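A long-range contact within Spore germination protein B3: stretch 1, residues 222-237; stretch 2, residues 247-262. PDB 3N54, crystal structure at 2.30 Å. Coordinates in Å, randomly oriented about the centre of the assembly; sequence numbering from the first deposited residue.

Stretch 1, residues 222-237: GHPITFEIKKSKTKIK
Stretch 2, residues 247-262: FHISVKTKGILTEDQN

Paired backbone hydrogen bonds define an antiparallel ladder. Thr226 N to Thr258 O (3.1 Å) is returned by Thr258 N to Thr226 O (2.9 Å), and Glu228 N to Ile256 O (2.7 Å) by Ile256 N to Glu228 O (2.7 Å). Beyond the corner at Lys230, Lys233 pairs with Lys252 (Lys233 N to Lys252 O, 2.8 Å), Lys235 with Ser250 (Lys235 N to Ser250 O, 2.9 Å) and Lys237 with His248 (Lys237 N to His248 O, 2.8 Å), each reciprocated.

Between these segments the register slips by one. Lys254 O accepts from both Lys230 N (2.8 Å) and Lys231 N (3.2 Å), while Lys254 N donates to Lys231 O (2.7 Å): a beta bulge, with Lys230 at phi/psi -108/-49°. Strand 247-258 runs through, at 138° to the strand before the corner and 174° to the strand after it.

One side-chain hydrogen bond crosses the ladder, between Ser232 OG and Thr253 OG1 (2.7 Å), from Ser232 in t and Thr253 in m; the two CA atoms lie 4.0 Å apart, in a non-hydrogen-bonded pair.

At Gly255 (-162/173°) an ideal CB would lie 2.4 Å from Glu228 O and 2.5 Å from Phe227 CZ. Phe227 (chi1 t, chi2 84°) uses that space, its CZ 3.4 Å from Gly255 N, with Thr253 CG2 at the ring edge, 3.9 Å from CE2.

Ser232, Thr234 and Ile236 share a face with Thr253, Val251 and Ile249. There Ile236 (m, t) sets CG2 3.4 Å from Phe247 CD1, at the ring edge, and CG1 4.1 Å from Ile249 CG1. Lys231, Lys233, Lys235, Lys237, Lys252 and Lys254 take the other face, their ends leading away. Lys230 CE lies 3.5 Å from Ile256 CD1.

Past the ladder, Gln261 CB sits over the His223 ring, 3.4 Å from its CE1, a CH-pi contact 13° off the normal.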

# COMPACT_ATOMS: atom_id res chain seq x y z
N GLY A 222 3.85 34.79 5.87
CA GLY A 222 2.39 34.76 5.77
C GLY A 222 1.81 34.68 4.37
O GLY A 222 0.62 34.40 4.21
N HIS A 223 2.63 34.92 3.35
CA HIS A 223 2.16 34.93 1.96
C HIS A 223 2.27 33.55 1.33
O HIS A 223 3.35 32.97 1.33
CB HIS A 223 2.96 35.92 1.13
CG HIS A 223 2.91 37.32 1.65
ND1 HIS A 223 1.74 38.03 1.76
CD2 HIS A 223 3.89 38.14 2.09
CE1 HIS A 223 2.00 39.23 2.25
NE2 HIS A 223 3.30 39.33 2.46
N PRO A 224 1.16 33.03 0.77
CA PRO A 224 1.21 31.71 0.13
C PRO A 224 2.23 31.61 -1.00
O PRO A 224 2.30 32.49 -1.86
CB PRO A 224 -0.21 31.54 -0.42
CG PRO A 224 -1.05 32.34 0.47
CD PRO A 224 -0.22 33.53 0.87
N ILE A 225 3.02 30.55 -0.97
CA ILE A 225 3.94 30.23 -2.06
C ILE A 225 3.85 28.74 -2.32
O ILE A 225 3.72 27.95 -1.39
CB ILE A 225 5.40 30.67 -1.76
CG1 ILE A 225 5.90 30.08 -0.44
CG2 ILE A 225 5.50 32.19 -1.73
CD1 ILE A 225 7.36 30.39 -0.15
N THR A 226 3.89 28.36 -3.60
CA THR A 226 3.79 26.96 -3.99
C THR A 226 4.92 26.60 -4.94
O THR A 226 5.28 27.39 -5.82
CB THR A 226 2.43 26.64 -4.64
OG1 THR A 226 1.39 26.86 -3.69
CG2 THR A 226 2.37 25.20 -5.08
N PHE A 227 5.47 25.40 -4.75
CA PHE A 227 6.55 24.88 -5.57
C PHE A 227 6.08 23.59 -6.23
O PHE A 227 5.89 22.57 -5.56
CB PHE A 227 7.78 24.63 -4.70
CG PHE A 227 8.96 24.07 -5.45
CD1 PHE A 227 9.83 24.92 -6.12
CD2 PHE A 227 9.21 22.71 -5.47
CE1 PHE A 227 10.92 24.41 -6.80
CE2 PHE A 227 10.30 22.19 -6.15
CZ PHE A 227 11.16 23.05 -6.82
N GLU A 228 5.87 23.63 -7.55
CA GLU A 228 5.41 22.47 -8.31
C GLU A 228 6.60 21.74 -8.92
O GLU A 228 7.41 22.34 -9.63
CB GLU A 228 4.44 22.90 -9.43
CG GLU A 228 3.77 21.72 -10.14
CD GLU A 228 2.92 22.13 -11.34
OE1 GLU A 228 3.11 23.24 -11.88
OE2 GLU A 228 2.07 21.32 -11.76
N ILE A 229 6.69 20.44 -8.65
CA ILE A 229 7.80 19.62 -9.12
C ILE A 229 7.78 19.41 -10.63
O ILE A 229 6.74 19.08 -11.20
CB ILE A 229 7.79 18.23 -8.45
CG1 ILE A 229 7.92 18.34 -6.93
CG2 ILE A 229 8.91 17.36 -9.00
CD1 ILE A 229 7.71 17.02 -6.21
N LYS A 230 8.93 19.60 -11.27
CA LYS A 230 9.08 19.28 -12.69
C LYS A 230 9.95 18.04 -12.86
O LYS A 230 9.59 17.11 -13.59
CB LYS A 230 9.68 20.47 -13.46
CG LYS A 230 8.63 21.47 -13.96
CD LYS A 230 7.87 20.93 -15.17
CE LYS A 230 7.02 22.00 -15.83
NZ LYS A 230 6.55 21.58 -17.19
N LYS A 231 11.09 18.02 -12.17
CA LYS A 231 11.98 16.86 -12.17
C LYS A 231 12.72 16.80 -10.83
O LYS A 231 13.16 17.84 -10.33
CB LYS A 231 12.96 16.93 -13.35
CG LYS A 231 13.64 15.60 -13.69
CD LYS A 231 14.36 15.65 -15.04
CE LYS A 231 14.84 14.27 -15.47
NZ LYS A 231 15.48 14.27 -16.83
N SER A 232 12.83 15.61 -10.26
CA SER A 232 13.53 15.43 -8.98
C SER A 232 14.37 14.16 -8.99
O SER A 232 13.97 13.14 -9.56
CB SER A 232 12.53 15.38 -7.83
OG SER A 232 13.19 15.41 -6.57
N LYS A 233 15.54 14.24 -8.37
CA LYS A 233 16.48 13.12 -8.30
C LYS A 233 17.02 12.97 -6.88
O LYS A 233 17.21 13.96 -6.18
CB LYS A 233 17.65 13.36 -9.26
CG LYS A 233 17.23 13.56 -10.72
CD LYS A 233 18.45 13.73 -11.63
CE LYS A 233 18.04 13.81 -13.10
NZ LYS A 233 19.22 13.86 -14.02
N THR A 234 17.27 11.73 -6.47
CA THR A 234 17.80 11.46 -5.14
C THR A 234 19.00 10.52 -5.19
O THR A 234 18.97 9.51 -5.88
CB THR A 234 16.73 10.84 -4.22
OG1 THR A 234 15.77 11.84 -3.86
CG2 THR A 234 17.36 10.28 -2.95
N LYS A 235 20.05 10.88 -4.45
CA LYS A 235 21.22 10.02 -4.28
C LYS A 235 21.33 9.66 -2.81
O LYS A 235 21.27 10.54 -1.95
CB LYS A 235 22.49 10.71 -4.77
CG LYS A 235 22.62 10.79 -6.28
CD LYS A 235 24.00 11.32 -6.69
CE LYS A 235 24.20 11.27 -8.21
NZ LYS A 235 24.14 9.89 -8.76
N ILE A 236 21.47 8.37 -2.52
CA ILE A 236 21.58 7.89 -1.15
C ILE A 236 22.92 7.21 -0.92
O ILE A 236 23.24 6.23 -1.60
CB ILE A 236 20.46 6.89 -0.81
CG1 ILE A 236 19.08 7.55 -1.00
CG2 ILE A 236 20.60 6.40 0.61
CD1 ILE A 236 17.92 6.66 -0.61
N LYS A 237 23.69 7.72 0.03
CA LYS A 237 25.00 7.17 0.36
C LYS A 237 25.03 6.75 1.84
O LYS A 237 25.18 7.60 2.72
CB LYS A 237 26.09 8.20 0.07
CG LYS A 237 27.50 7.70 0.29
CD LYS A 237 28.54 8.73 -0.10
CE LYS A 237 29.95 8.15 -0.02
NZ LYS A 237 31.00 9.14 -0.41
N PHE A 247 22.64 7.31 6.85
CA PHE A 247 22.23 7.56 5.47
C PHE A 247 22.40 9.02 5.08
O PHE A 247 21.75 9.89 5.66
CB PHE A 247 20.77 7.15 5.25
CG PHE A 247 20.57 5.68 5.05
CD1 PHE A 247 20.69 5.11 3.79
CD2 PHE A 247 20.23 4.86 6.11
CE1 PHE A 247 20.50 3.75 3.60
CE2 PHE A 247 20.03 3.50 5.93
CZ PHE A 247 20.17 2.94 4.67
N HIS A 248 23.27 9.28 4.12
CA HIS A 248 23.41 10.62 3.54
C HIS A 248 22.52 10.66 2.31
O HIS A 248 22.82 10.04 1.30
CB HIS A 248 24.85 10.93 3.16
CG HIS A 248 25.74 11.23 4.32
ND1 HIS A 248 26.28 10.24 5.12
CD2 HIS A 248 26.20 12.40 4.81
CE1 HIS A 248 27.03 10.80 6.06
NE2 HIS A 248 27.00 12.11 5.89
N ILE A 249 21.42 11.40 2.42
CA ILE A 249 20.46 11.51 1.34
C ILE A 249 20.54 12.89 0.71
O ILE A 249 20.44 13.90 1.40
CB ILE A 249 19.03 11.25 1.83
CG1 ILE A 249 18.92 9.84 2.41
CG2 ILE A 249 18.03 11.46 0.70
CD1 ILE A 249 17.51 9.41 2.77
N SER A 250 20.72 12.92 -0.60
CA SER A 250 20.79 14.15 -1.36
C SER A 250 19.56 14.23 -2.24
O SER A 250 19.23 13.27 -2.94
CB SER A 250 22.06 14.16 -2.22
OG SER A 250 22.19 15.39 -2.92
N VAL A 251 18.87 15.36 -2.21
CA VAL A 251 17.68 15.57 -3.02
C VAL A 251 17.88 16.81 -3.88
O VAL A 251 18.13 17.90 -3.37
CB VAL A 251 16.40 15.74 -2.15
CG1 VAL A 251 15.20 16.06 -3.02
CG2 VAL A 251 16.14 14.49 -1.33
N LYS A 252 17.79 16.63 -5.20
CA LYS A 252 17.87 17.73 -6.15
C LYS A 252 16.56 17.77 -6.92
O LYS A 252 16.20 16.80 -7.58
CB LYS A 252 19.06 17.55 -7.09
CG LYS A 252 20.41 17.73 -6.41
CD LYS A 252 21.56 17.70 -7.42
CE LYS A 252 22.88 18.10 -6.78
NZ LYS A 252 23.99 18.20 -7.77
N THR A 253 15.85 18.89 -6.82
CA THR A 253 14.55 19.04 -7.45
C THR A 253 14.44 20.36 -8.20
O THR A 253 14.84 21.40 -7.69
CB THR A 253 13.42 19.00 -6.39
OG1 THR A 253 13.64 17.90 -5.50
CG2 THR A 253 12.05 18.87 -7.05
N LYS A 254 13.91 20.29 -9.42
CA LYS A 254 13.65 21.47 -10.23
C LYS A 254 12.14 21.64 -10.29
O LYS A 254 11.41 20.65 -10.42
CB LYS A 254 14.23 21.31 -11.63
CG LYS A 254 15.76 21.24 -11.68
CD LYS A 254 16.27 21.15 -13.11
CE LYS A 254 17.79 21.22 -13.19
NZ LYS A 254 18.28 21.13 -14.59
N GLY A 255 11.66 22.88 -10.21
CA GLY A 255 10.22 23.12 -10.20
C GLY A 255 9.75 24.52 -10.53
O GLY A 255 10.55 25.45 -10.67
N ILE A 256 8.43 24.65 -10.66
CA ILE A 256 7.78 25.92 -10.97
C ILE A 256 7.25 26.56 -9.69
O ILE A 256 6.92 25.86 -8.73
CB ILE A 256 6.62 25.71 -11.97
CG1 ILE A 256 7.15 25.15 -13.29
CG2 ILE A 256 5.87 27.00 -12.23
CD1 ILE A 256 6.09 25.00 -14.36
N LEU A 257 7.16 27.89 -9.69
CA LEU A 257 6.73 28.65 -8.53
C LEU A 257 5.41 29.39 -8.76
O LEU A 257 5.09 29.77 -9.89
CB LEU A 257 7.84 29.64 -8.14
CG LEU A 257 7.63 30.55 -6.93
CD1 LEU A 257 8.98 30.97 -6.35
CD2 LEU A 257 6.80 31.78 -7.30
N THR A 258 4.64 29.57 -7.69
CA THR A 258 3.42 30.38 -7.69
C THR A 258 3.49 31.32 -6.48
O THR A 258 3.96 30.91 -5.41
CB THR A 258 2.16 29.50 -7.65
OG1 THR A 258 2.15 28.63 -8.78
CG2 THR A 258 0.90 30.36 -7.67
N GLU A 259 3.01 32.55 -6.64
CA GLU A 259 3.24 33.62 -5.66
C GLU A 259 2.02 34.43 -5.21
O GLU A 259 0.92 34.32 -5.77
CB GLU A 259 4.27 34.60 -6.24
CG GLU A 259 5.67 34.48 -5.66
CD GLU A 259 5.85 35.25 -4.37
OE1 GLU A 259 5.21 36.32 -4.20
OE2 GLU A 259 6.65 34.81 -3.53
N ASP A 260 2.26 35.24 -4.18
CA ASP A 260 1.31 36.20 -3.60
C ASP A 260 2.12 37.27 -2.85
O ASP A 260 2.95 36.92 -2.01
CB ASP A 260 0.31 35.52 -2.67
CG ASP A 260 -0.85 34.87 -3.41
OD1 ASP A 260 -1.52 35.59 -4.19
OD2 ASP A 260 -1.11 33.67 -3.21
N GLN A 261 1.86 38.54 -3.13
CA GLN A 261 2.65 39.67 -2.58
C GLN A 261 4.15 39.54 -2.92
O GLN A 261 4.86 38.81 -2.22
CB GLN A 261 2.45 39.84 -1.06
CG GLN A 261 1.50 40.98 -0.65
CD GLN A 261 0.03 40.67 -0.85
OE1 GLN A 261 -0.82 41.54 -0.64
NE2 GLN A 261 -0.29 39.45 -1.26
N ASN A 262 4.66 40.23 -3.95
CA ASN A 262 3.93 41.15 -4.85
C ASN A 262 3.36 42.37 -4.13
O ASN A 262 3.21 43.44 -4.72
CB ASN A 262 2.83 40.43 -5.64
CG ASN A 262 3.28 39.08 -6.18
OD1 ASN A 262 2.64 38.05 -5.92
ND2 ASN A 262 4.38 39.08 -6.92